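Local atomic coordinates of chitin deacetylase 1 (Bombyx mori, PDB entry 5ZNT), a protein that hydrolyses the N-acetamido groups of N-acetyl-D-glucosamine residues in chitin, giving chitosan and acetate, as a zinc-dependent esterase of carbohydrate esterase family 4. Residues A[81-85]-A[86-90]; A[135-139]-A[140-144]. All blocks are in the same frame, centred on the assembly; numbering follows the deposited sequence.

In the fold
Both contacts lie in the polysaccharide deacetylase part of the chain, and each carries an N-linked sugar. Contact 1 begins helix 85-93, and contact 2 leads from helix 117-134 to strand 144-145. Their centres are about 13 Å apart. They meet directly: Ser-135 OG lies 2.7 Å from Tyr-85 O, a probable hydrogen bond, and Gln-89 NE2 packs 3.7 Å from Asn-136 CB. The zinc site of Asp-46, His-101 and His-105 lies nearby. The side chain of Thr-83 is about 7 Å from that of Asp-46 and about 11 Å from the zinc ion. In contact 2, Val-142 is about 10 Å from His-101, side chain to side chain.

Contact 1: residues A[81-85]-A[86-90]; sequences KYTNY and SAVQE. With NAG (2-acetamido-2-deoxy-beta-D-glucopyranose), chain B.
The ring of Tyr-85 is met obliquely by Val-88 CG2, 4.3 Å from Tyr-85 CD1, and has Thr-83 CG2 over the centre of one face, 3.5 Å above its plane. These residues stand at the N-capped start of helix 85-93, which joins the parallel neighbours 75-78 and 97-100 in a beta-alpha-beta crossover. The side chains of Thr-83 and Val-88 cross at about a right angle, their CG2 methyls 3.5 Å apart. Met-127, Ile-130, Ile-131 and Phe-134 of helix 117-134 also touch the Tyr-85 side chain. The Tyr-85 hydroxyl is hydrogen-bonded to His-80 ND1, and Thr-83 OG1 to Ser-79 O.

The second flat group is the amide of Asn-84, the N-cap residue. The Asn-84 side chain is turned with CG anti to the backbone N (chi1 173°). That brings OD1 to Ala-87 N at 3.0 Å, a capping bond. The donor stands 60° out of the amide plane. Behind the cap the helical bonds begin: Val-88 N donates to Asn-84 O at 3.0 Å, and Gln-89 N donates to Tyr-85 O.

Asn-84 thus has two roles. OD1 caps the helix, while ND2 is bonded covalently to C1 of the first sugar, in the sequon Asn-Tyr-Ser. The remaining hydrogen of ND2 points to the sugar acetamide, with Asn-84 ND2 to NAG O7 at 2.8 Å and a bent angle of 138°. This bond is likely to restrict rotation about the N-glycosidic link. The first helical turn also meets the sugar ring: Ala-87 CB lies 3.6 Å from NAG O5.

Contact 2: residues A[135-139]-A[140-144]; sequences SNITD and NSVVG. With NAG (2-acetamido-2-deoxy-beta-D-glucopyranose), chain D.
Asp-139 and Ser-141 meet through their side chains across a bend in the loop. In both, the first torsion places the outer group between the backbone N and the carbonyl carbon: CG of Asp-139 at chi1 64°, OG of Ser-141 at chi1 60°. These torsions turn the carboxylate and the hydroxyl toward each other. Ser-141 OG donates to Asp-139 OD1 at 2.6 Å. It approaches on the syn side of the carboxylate, 29° out of its plane. The same oxygen also takes a weak bond from the backbone, Ser-141 N to Asp-139 OD1 at 3.3 Å. This weak bond closes an Asx turn of marginal geometry. Two donors from one residue thus hold one carboxylate oxygen.

Ser-141 OG has a further partner in His-92 NE2, on helix 85-93. An alanine in place of Ser-141 is likely to cost Asp-139 OD1 its short bond, let the carboxylate turn, and leave His-92 NE2 without this hydroxyl.

Ile-137 supplies the apolar side of the bend. Its CG2 branch lies 3.8 Å from Ser-141 OG and 4.1 Å from Val-142 CG2. Ile-137 and Val-142 cross at about a right angle, and both also rest on Ile-131 of helix 117-134.

A water bridges the backbone of the loop. It donates to Ile-137 O at 2.7 Å and accepts from Asn-140 N at 2.9 Å. Asn-136, whose ND2 is joined covalently to C1 of a sugar, has a positive phi. It ends helix 117-134 in a Schellman motif. A Schellman end followed by a water-bridged loop and an Asx turn here forms the helix-to-strand link of an alpha/beta fold, leading into strand 144-145.

Contact 1: residues A[81-85]-A[86-90]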
ATOM      1  N   LYS A  81       1.420   1.204 -16.955  1.00 17.43           N
ATOM      2  CA  LYS A  81       2.129   1.806 -18.078  1.00 16.01           C
ATOM      3  C   LYS A  81       3.564   2.122 -17.691  1.00 16.33           C
ATOM      4  O   LYS A  81       3.824   2.735 -16.647  1.00 15.51           O
ATOM      5  CB  LYS A  81       1.412   3.077 -18.576  1.00 18.92           C
ATOM      6  CG  LYS A  81       1.709   3.414 -20.045  1.00 16.58           C
ATOM      7  CD  LYS A  81       0.989   4.744 -20.452  1.00 18.71           C
ATOM      8  CE  LYS A  81       1.085   4.992 -21.941  1.00 25.68           C
ATOM      9  NZ  LYS A  81       0.267   6.195 -22.376  1.00 24.53           N
ATOM     10  N   TYR A  82       4.502   1.681 -18.538  1.00 14.53           N
ATOM     11  CA  TYR A  82       5.945   1.845 -18.385  1.00 14.70           C
ATOM     12  C   TYR A  82       6.553   0.975 -17.296  1.00 18.68           C
ATOM     13  O   TYR A  82       7.726   1.153 -16.962  1.00 18.13           O
ATOM     14  CB  TYR A  82       6.339   3.303 -18.119  1.00 16.43           C
ATOM     15  CG  TYR A  82       5.690   4.289 -19.075  1.00 21.07           C
ATOM     16  CD1 TYR A  82       5.907   4.199 -20.460  1.00 19.36           C
ATOM     17  CD2 TYR A  82       4.876   5.318 -18.596  1.00 16.43           C
ATOM     18  CE1 TYR A  82       5.310   5.131 -21.345  1.00 24.03           C
ATOM     19  CE2 TYR A  82       4.281   6.234 -19.459  1.00 20.32           C
ATOM     20  CZ  TYR A  82       4.504   6.146 -20.827  1.00 22.43           C
ATOM     21  OH  TYR A  82       3.894   7.067 -21.670  1.00 23.90           O
ATOM     22  N   THR A  83       5.814   0.030 -16.735  1.00 15.54           N
ATOM     23  CA  THR A  83       6.377  -0.780 -15.670  1.00 14.85           C
ATOM     24  C   THR A  83       7.284  -1.860 -16.248  1.00 17.98           C
ATOM     25  O   THR A  83       7.041  -2.379 -17.339  1.00 16.89           O
ATOM     26  CB  THR A  83       5.259  -1.379 -14.830  1.00 17.20           C
ATOM     27  OG1 THR A  83       4.829  -0.363 -13.932  1.00 12.16           O
ATOM     28  CG2 THR A  83       5.700  -2.629 -14.026  1.00 12.90           C
ATOM     29  N   ASN A  84       8.369  -2.131 -15.535  1.00 16.27           N
ATOM     30  CA  ASN A  84       9.329  -3.177 -15.868  1.00 18.95           C
ATOM     31  C   ASN A  84       8.961  -4.398 -15.030  1.00 18.00           C
ATOM     32  O   ASN A  84       9.156  -4.398 -13.810  1.00 17.53           O
ATOM     33  CB  ASN A  84      10.722  -2.636 -15.582  1.00 19.33           C
ATOM     34  CG  ASN A  84      11.823  -3.659 -15.715  1.00 22.78           C
ATOM     35  OD1 ASN A  84      11.622  -4.880 -15.652  1.00 17.43           O
ATOM     36  ND2 ASN A  84      13.024  -3.142 -15.897  1.00 23.19           N
ATOM     37  N   TYR A  85       8.392  -5.426 -15.670  1.00 14.19           N
ATOM     38  CA  TYR A  85       7.868  -6.548 -14.904  1.00 12.76           C
ATOM     39  C   TYR A  85       8.941  -7.511 -14.411  1.00 19.63           C
ATOM     40  O   TYR A  85       8.670  -8.264 -13.466  1.00 20.05           O
ATOM     41  CB  TYR A  85       6.791  -7.288 -15.709  1.00 13.59           C
ATOM     42  CG  TYR A  85       5.544  -6.433 -15.712  1.00 17.29           C
ATOM     43  CD1 TYR A  85       4.640  -6.479 -14.636  1.00 14.81           C
ATOM     44  CD2 TYR A  85       5.325  -5.506 -16.731  1.00 17.04           C
ATOM     45  CE1 TYR A  85       3.517  -5.668 -14.618  1.00 14.85           C
ATOM     46  CE2 TYR A  85       4.216  -4.686 -16.727  1.00 16.03           C
ATOM     47  CZ  TYR A  85       3.336  -4.747 -15.658  1.00 16.98           C
ATOM     48  OH  TYR A  85       2.265  -3.916 -15.674  1.00 17.14           O
ATOM     49  N   SER A  86      10.145  -7.493 -15.001  1.00 19.21           N
ATOM     50  CA  SER A  86      11.275  -8.198 -14.385  1.00 20.78           C
ATOM     51  C   SER A  86      11.640  -7.561 -13.059  1.00 22.73           C
ATOM     52  O   SER A  86      12.030  -8.255 -12.113  1.00 21.40           O
ATOM     53  CB  SER A  86      12.499  -8.161 -15.297  1.00 20.82           C
ATOM     54  OG  SER A  86      12.216  -8.884 -16.469  1.00 37.17           O
ATOM     55  N   ALA A  87      11.567  -6.228 -12.994  1.00 19.67           N
ATOM     56  CA  ALA A  87      11.871  -5.522 -11.754  1.00 20.39           C
ATOM     57  C   ALA A  87      10.803  -5.781 -10.706  1.00 21.12           C
ATOM     58  O   ALA A  87      11.122  -5.954  -9.521  1.00 20.84           O
ATOM     59  CB  ALA A  87      12.020  -4.021 -12.024  1.00 18.25           C
ATOM     60  N   VAL A  88       9.525  -5.774 -11.118  1.00 19.23           N
ATOM     61  CA  VAL A  88       8.443  -6.145 -10.214  1.00 16.85           C
ATOM     62  C   VAL A  88       8.703  -7.541  -9.650  1.00 18.14           C
ATOM     63  O   VAL A  88       8.570  -7.785  -8.447  1.00 18.53           O
ATOM     64  CB  VAL A  88       7.084  -6.075 -10.955  1.00 16.85           C
ATOM     65  CG1 VAL A  88       5.993  -6.710 -10.149  1.00 15.09           C
ATOM     66  CG2 VAL A  88       6.688  -4.596 -11.300  1.00 12.56           C
ATOM     67  N   GLN A  89       9.089  -8.471 -10.520  1.00 17.08           N
ATOM     68  CA  GLN A  89       9.360  -9.845 -10.106  1.00 17.96           C
ATOM     69  C   GLN A  89      10.500  -9.907  -9.101  1.00 18.46           C
ATOM     70  O   GLN A  89      10.433 -10.656  -8.119  1.00 19.62           O
ATOM     71  CB  GLN A  89       9.690 -10.693 -11.335  1.00 19.49           C
ATOM     72  CG  GLN A  89      10.001 -12.163 -11.025  1.00 19.92           C
ATOM     73  CD  GLN A  89      10.272 -12.956 -12.304  1.00 20.89           C
ATOM     74  OE1 GLN A  89      10.755 -12.415 -13.300  1.00 22.03           O
ATOM     75  NE2 GLN A  89       9.967 -14.235 -12.272  1.00 25.55           N
ATOM     76  N   GLU A  90      11.546  -9.116  -9.322  1.00 18.07           N
ATOM     77  CA  GLU A  90      12.692  -9.140  -8.429  1.00 20.79           C
ATOM     78  C   GLU A  90      12.353  -8.503  -7.082  1.00 24.80           C
ATOM     79  O   GLU A  90      12.758  -9.001  -6.025  1.00 20.40           O
ATOM     80  CB  GLU A  90      13.865  -8.426  -9.101  1.00 20.59           C
ATOM     81  CG  GLU A  90      15.100  -8.314  -8.241  1.00 22.24           C
ATOM     82  CD  GLU A  90      15.799  -9.659  -8.011  1.00 31.14           C
ATOM     83  OE1 GLU A  90      16.805  -9.644  -7.273  1.00 33.36           O
ATOM     84  OE2 GLU A  90      15.349 -10.718  -8.540  1.00 26.66           O
TER
HETATM   85  C1  NAG B   1      14.187  -3.963 -15.989  1.00 26.92           C
HETATM   86  C2  NAG B   1      15.456  -3.259 -16.425  1.00 31.97           C
HETATM   87  C3  NAG B   1      16.618  -4.252 -16.413  1.00 35.65           C
HETATM   88  C4  NAG B   1      16.706  -4.969 -15.066  1.00 40.16           C
HETATM   89  C5  NAG B   1      15.338  -5.492 -14.638  1.00 29.40           C
HETATM   90  C6  NAG B   1      15.317  -6.035 -13.228  1.00 30.56           C
HETATM   91  C7  NAG B   1      14.714  -1.468 -17.948  1.00 34.16           C
HETATM   92  C8  NAG B   1      14.762  -0.963 -19.360  1.00 36.63           C
HETATM   93  N2  NAG B   1      15.335  -2.630 -17.728  1.00 29.39           N
HETATM   94  O3  NAG B   1      17.806  -3.529 -16.703  1.00 45.62           O
HETATM   95  O4  NAG B   1      17.444  -6.179 -15.183  1.00 57.53           O
HETATM   96  O5  NAG B   1      14.358  -4.453 -14.704  1.00 25.70           O
HETATM   97  O6  NAG B   1      15.817  -5.073 -12.309  1.00 37.57           O
HETATM   98  O7  NAG B   1      14.108  -0.862 -17.051  1.00 34.35           O

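Contact 2: residues A[135-139]-A[140-144]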
ATOM      1  N   SER A 135       5.287 -10.946 -14.362  1.00 17.48           N
ATOM      2  CA  SER A 135       6.249 -11.115 -13.275  1.00 14.39           C
ATOM      3  C   SER A 135       6.273 -12.551 -12.759  1.00 19.65           C
ATOM      4  O   SER A 135       6.977 -12.833 -11.781  1.00 19.30           O
ATOM      5  CB  SER A 135       5.926 -10.156 -12.118  1.00 17.72           C
ATOM      6  OG  SER A 135       6.144  -8.811 -12.534  1.00 17.45           O
ATOM      7  N   ASN A 136       5.483 -13.444 -13.355  1.00 19.38           N
ATOM      8  CA  ASN A 136       5.463 -14.865 -12.999  1.00 20.98           C
ATOM      9  C   ASN A 136       5.284 -15.055 -11.490  1.00 24.15           C
ATOM     10  O   ASN A 136       6.077 -15.696 -10.799  1.00 24.35           O
ATOM     11  CB  ASN A 136       6.725 -15.566 -13.502  1.00 25.39           C
ATOM     12  CG  ASN A 136       6.619 -17.086 -13.397  1.00 28.28           C
ATOM     13  OD1 ASN A 136       5.521 -17.636 -13.304  1.00 26.42           O
ATOM     14  ND2 ASN A 136       7.753 -17.762 -13.409  1.00 35.62           N
ATOM     15  N   ILE A 137       4.225 -14.452 -10.975  1.00 23.57           N
ATOM     16  CA  ILE A 137       3.886 -14.573  -9.567  1.00 22.94           C
ATOM     17  C   ILE A 137       2.744 -15.566  -9.483  1.00 25.27           C
ATOM     18  O   ILE A 137       1.665 -15.343 -10.051  1.00 22.83           O
ATOM     19  CB  ILE A 137       3.532 -13.209  -8.956  1.00 25.06           C
ATOM     20  CG1 ILE A 137       4.793 -12.328  -8.965  1.00 21.58           C
ATOM     21  CG2 ILE A 137       2.944 -13.392  -7.528  1.00 21.31           C
ATOM     22  CD1 ILE A 137       4.550 -10.866  -8.542  1.00 23.63           C
ATOM     23  N   THR A 138       2.999 -16.698  -8.829  1.00 23.89           N
ATOM     24  CA  THR A 138       2.059 -17.810  -8.841  1.00 27.51           C
ATOM     25  C   THR A 138       1.490 -18.140  -7.469  1.00 28.17           C
ATOM     26  O   THR A 138       0.682 -19.069  -7.363  1.00 29.25           O
ATOM     27  CB  THR A 138       2.739 -19.063  -9.418  1.00 30.81           C
ATOM     28  OG1 THR A 138       3.940 -19.322  -8.680  1.00 28.01           O
ATOM     29  CG2 THR A 138       3.116 -18.840 -10.888  1.00 24.94           C
ATOM     30  N   ASP A 139       1.873 -17.418  -6.415  1.00 25.93           N
ATOM     31  CA  ASP A 139       1.456 -17.775  -5.066  1.00 24.14           C
ATOM     32  C   ASP A 139       0.251 -16.979  -4.575  1.00 26.33           C
ATOM     33  O   ASP A 139       0.004 -16.941  -3.366  1.00 24.98           O
ATOM     34  CB  ASP A 139       2.635 -17.610  -4.102  1.00 29.01           C
ATOM     35  CG  ASP A 139       3.107 -16.164  -3.993  1.00 33.13           C
ATOM     36  OD1 ASP A 139       2.627 -15.303  -4.777  1.00 23.20           O
ATOM     37  OD2 ASP A 139       3.942 -15.887  -3.107  1.00 28.66           O
ATOM     38  N   ASN A 140      -0.484 -16.318  -5.479  1.00 23.59           N
ATOM     39  CA  ASN A 140      -1.702 -15.569  -5.137  1.00 23.78           C
ATOM     40  C   ASN A 140      -1.475 -14.502  -4.060  1.00 24.58           C
ATOM     41  O   ASN A 140      -2.373 -14.199  -3.267  1.00 23.76           O
ATOM     42  CB  ASN A 140      -2.821 -16.518  -4.718  1.00 25.95           C
ATOM     43  CG  ASN A 140      -3.141 -17.519  -5.799  1.00 32.32           C
ATOM     44  OD1 ASN A 140      -2.921 -18.712  -5.626  1.00 40.58           O
ATOM     45  ND2 ASN A 140      -3.620 -17.039  -6.931  1.00 30.90           N
ATOM     46  N   SER A 141      -0.288 -13.898  -4.052  1.00 20.41           N
ATOM     47  CA  SER A 141       0.069 -12.891  -3.057  1.00 22.60           C
ATOM     48  C   SER A 141      -0.163 -11.446  -3.522  1.00 19.13           C
ATOM     49  O   SER A 141       0.071 -10.518  -2.744  1.00 18.41           O
ATOM     50  CB  SER A 141       1.528 -13.069  -2.642  1.00 22.93           C
ATOM     51  OG  SER A 141       2.406 -12.923  -3.750  1.00 25.09           O
ATOM     52  N   VAL A 142      -0.628 -11.229  -4.750  1.00 19.73           N
ATOM     53  CA  VAL A 142      -1.041  -9.903  -5.215  1.00 14.88           C
ATOM     54  C   VAL A 142      -2.503  -9.717  -4.787  1.00 16.56           C
ATOM     55  O   VAL A 142      -3.415 -10.227  -5.425  1.00 17.73           O
ATOM     56  CB  VAL A 142      -0.859  -9.768  -6.729  1.00 18.15           C
ATOM     57  CG1 VAL A 142      -1.321  -8.389  -7.219  1.00 18.12           C
ATOM     58  CG2 VAL A 142       0.614 -10.057  -7.135  1.00 16.60           C
ATOM     59  N   VAL A 143      -2.738  -9.014  -3.675  1.00 16.16           N
ATOM     60  CA  VAL A 143      -4.050  -9.087  -3.027  1.00 17.74           C
ATOM     61  C   VAL A 143      -4.585  -7.714  -2.625  1.00 19.60           C
ATOM     62  O   VAL A 143      -5.730  -7.603  -2.170  1.00 19.63           O
ATOM     63  CB  VAL A 143      -4.013 -10.016  -1.792  1.00 19.60           C
ATOM     64  CG1 VAL A 143      -3.480 -11.401  -2.162  1.00 25.06           C
ATOM     65  CG2 VAL A 143      -3.178  -9.396  -0.664  1.00 17.75           C
ATOM     66  N   GLY A 144      -3.766  -6.671  -2.759  1.00 17.60           N
ATOM     67  CA  GLY A 144      -4.174  -5.332  -2.362  1.00 14.71           C
ATOM     68  C   GLY A 144      -4.485  -4.410  -3.523  1.00 20.88           C
ATOM     69  O   GLY A 144      -4.001  -4.615  -4.644  1.00 17.83           O
TER
HETATM   70  C1  NAG D 604       7.771 -19.205 -13.316  1.00 44.77           C
HETATM   71  C2  NAG D 604       8.236 -19.790 -14.671  1.00 52.51           C
HETATM   72  C3  NAG D 604       8.628 -21.270 -14.542  1.00 53.45           C
HETATM   73  C4  NAG D 604       9.573 -21.493 -13.372  1.00 50.49           C
HETATM   74  C5  NAG D 604       8.917 -20.945 -12.114  1.00 61.15           C
HETATM   75  C6  NAG D 604       9.776 -21.095 -10.881  1.00 54.94           C
HETATM   76  C7  NAG D 604       7.355 -19.012 -16.834  1.00 49.61           C
HETATM   77  C8  NAG D 604       6.150 -18.955 -17.732  1.00 43.82           C
HETATM   78  N2  NAG D 604       7.184 -19.638 -15.666  1.00 50.73           N
HETATM   79  O3  NAG D 604       9.249 -21.701 -15.747  1.00 63.70           O
HETATM   80  O4  NAG D 604       9.851 -22.881 -13.214  1.00 65.17           O
HETATM   81  O5  NAG D 604       8.696 -19.542 -12.297  1.00 49.28           O
HETATM   82  O6  NAG D 604      11.119 -20.706 -11.137  1.00 63.91           O
HETATM   83  O7  NAG D 604       8.431 -18.509 -17.153  1.00 53.44           O
HETATM   84  O   HOH W   1      -0.396 -15.705  -8.310  1.00 21.15           O